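PDB 4WBY: A-adding tRNA nucleotidyltransferase from Aquifex aeolicus, which adds the terminal adenosine to tRNAs ending in CC, using ATP and magnesium, to complete the CCA 3' end. Local coordinates for residues A27-V30 / G31-R35. Residues are numbered along the deposited sequence; the frame is centred on the assembly and turned at random.
Sequences AYIV and GGVVR. With SO4 (sulfate ion), chain D.
Ile-29 packs against Val-33 and Val-34 in a local strand-to-helix turn of the head domain, at the ATP site of this nucleotidyltransferase. Strand 26-30 ends here and helix 32-38 begins, with Gly-31 as N-cap. Ile-29 CG2 lies 3.9 Å from Val-34 CG2 and also meets Val-33 CG1. With CG1 opposite the backbone N (chi1 175°), Val-34 CG2 is left anti to the carbonyl carbon and comes to 3.4 Å from Ile-29 O. Gly-31 has a positive phi of 86°, and a side chain there would run into Val-30 O. Gly-31 O starts the helix by accepting from Arg-35 N at 3.1 Å. One water bridges the turn, donating to Val-30 O (2.7 Å) and accepting from Val-33 N.

Arg-35 bends at chi3 (63°) and folds back alongside Gly-32, whose O lies over one face of the guanidinium, toward the rim. Arg-35 NH1 and NH2 both donate to sulfate O1, each at 3.2 Å, with O1 at the guanidinium edge and in its plane; a weak bond runs from Arg-35 NH2 to O2. The sulfate, also held by Arg-172 and Arg-176, may mimic a phosphate of ATP. A leucine at Arg-35 would probably leave the sulfate without these bonds and Asn-123 OD1 without its NH1 donor.

Strand 26-30 pairs with strands 45-51 and 126-128 on its two sides. Val-33 touches Asp-47, a probable magnesium ligand, while Val-34 packs on Ile-127 and Leu-137.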
loop_
_atom_site.group_PDB
_atom_site.type_symbol
_atom_site.label_atom_id
_atom_site.label_comp_id
_atom_site.label_asym_id
_atom_site.label_seq_id
_atom_site.Cartn_x
_atom_site.Cartn_y
_atom_site.Cartn_z
ATOM N N ALA A 27 -2.109 -29.071 -7.825
ATOM C CA ALA A 27 -1.676 -27.689 -7.663
ATOM C C ALA A 27 -2.733 -26.716 -8.156
ATOM O O ALA A 27 -3.500 -27.021 -9.084
ATOM C CB ALA A 27 -0.358 -27.449 -8.402
ATOM N N TYR A 28 -2.730 -25.528 -7.560
ATOM C CA TYR A 28 -3.755 -24.516 -7.787
ATOM C C TYR A 28 -3.161 -23.123 -7.698
ATOM O O TYR A 28 -2.316 -22.866 -6.855
ATOM C CB TYR A 28 -4.883 -24.632 -6.747
ATOM C CG TYR A 28 -5.392 -26.032 -6.533
ATOM C CD1 TYR A 28 -6.517 -26.499 -7.210
ATOM C CD2 TYR A 28 -4.739 -26.898 -5.664
ATOM C CE1 TYR A 28 -6.974 -27.793 -7.018
ATOM C CE2 TYR A 28 -5.188 -28.175 -5.463
ATOM C CZ TYR A 28 -6.307 -28.619 -6.128
ATOM O OH TYR A 28 -6.733 -29.906 -5.903
ATOM N N ILE A 29 -3.611 -22.216 -8.556
ATOM C CA ILE A 29 -3.339 -20.794 -8.352
ATOM C C ILE A 29 -4.325 -20.323 -7.288
ATOM O O ILE A 29 -5.489 -20.710 -7.331
ATOM C CB ILE A 29 -3.503 -19.988 -9.648
ATOM C CG1 ILE A 29 -2.519 -20.485 -10.700
ATOM C CG2 ILE A 29 -3.296 -18.500 -9.390
ATOM C CD1 ILE A 29 -2.829 -19.993 -12.100
ATOM N N VAL A 30 -3.874 -19.530 -6.314
ATOM C CA VAL A 30 -4.740 -19.198 -5.171
ATOM C C VAL A 30 -4.717 -17.731 -4.748
ATOM O O VAL A 30 -3.723 -17.032 -4.934
ATOM C CB VAL A 30 -4.374 -20.005 -3.909
ATOM C CG1 VAL A 30 -4.477 -21.502 -4.161
ATOM C CG2 VAL A 30 -2.988 -19.617 -3.419
ATOM N N GLY A 31 -5.838 -17.281 -4.187
ATOM C CA GLY A 31 -5.873 -16.107 -3.336
ATOM C C GLY A 31 -6.037 -14.782 -4.039
ATOM O O GLY A 31 -6.824 -14.658 -4.979
ATOM N N GLY A 32 -5.272 -13.794 -3.589
ATOM C CA GLY A 32 -5.332 -12.458 -4.159
ATOM C C GLY A 32 -5.047 -12.454 -5.652
ATOM O O GLY A 32 -5.594 -11.645 -6.392
ATOM N N VAL A 33 -4.191 -13.365 -6.106
ATOM C CA VAL A 33 -3.878 -13.434 -7.533
ATOM C C VAL A 33 -5.117 -13.838 -8.345
ATOM O O VAL A 33 -5.360 -13.318 -9.435
ATOM C CB VAL A 33 -2.727 -14.410 -7.796
ATOM C CG1 VAL A 33 -2.439 -14.481 -9.279
ATOM C CG2 VAL A 33 -1.501 -13.957 -7.020
ATOM N N VAL A 34 -5.925 -14.737 -7.792
ATOM C CA VAL A 34 -7.144 -15.155 -8.474
ATOM C C VAL A 34 -8.141 -14.002 -8.493
ATOM O O VAL A 34 -8.769 -13.739 -9.518
ATOM C CB VAL A 34 -7.766 -16.406 -7.803
ATOM C CG1 VAL A 34 -9.097 -16.756 -8.444
ATOM C CG2 VAL A 34 -6.790 -17.594 -7.894
ATOM N N ARG A 35 -8.271 -13.308 -7.365
ATOM C CA ARG A 35 -9.059 -12.078 -7.313
ATOM C C ARG A 35 -8.627 -11.117 -8.423
ATOM O O ARG A 35 -9.459 -10.610 -9.186
ATOM C CB ARG A 35 -8.914 -11.412 -5.942
ATOM C CG ARG A 35 -9.649 -10.079 -5.791
ATOM C CD ARG A 35 -9.051 -9.248 -4.655
ATOM N NE ARG A 35 -7.660 -8.899 -4.962
ATOM C CZ ARG A 35 -6.635 -8.990 -4.124
ATOM N NH1 ARG A 35 -6.816 -9.408 -2.877
ATOM N NH2 ARG A 35 -5.420 -8.636 -4.538
HETATM S S SO4 D . -2.963 -8.181 -1.664
HETATM O O1 SO4 D . -3.814 -9.365 -1.886
HETATM O O2 SO4 D . -3.390 -7.143 -2.597
HETATM O O3 SO4 D . -3.067 -7.703 -0.286
HETATM O O4 SO4 D . -1.583 -8.548 -1.965
HETATM O O HOH W 1 -2.429 -14.818 -4.025
#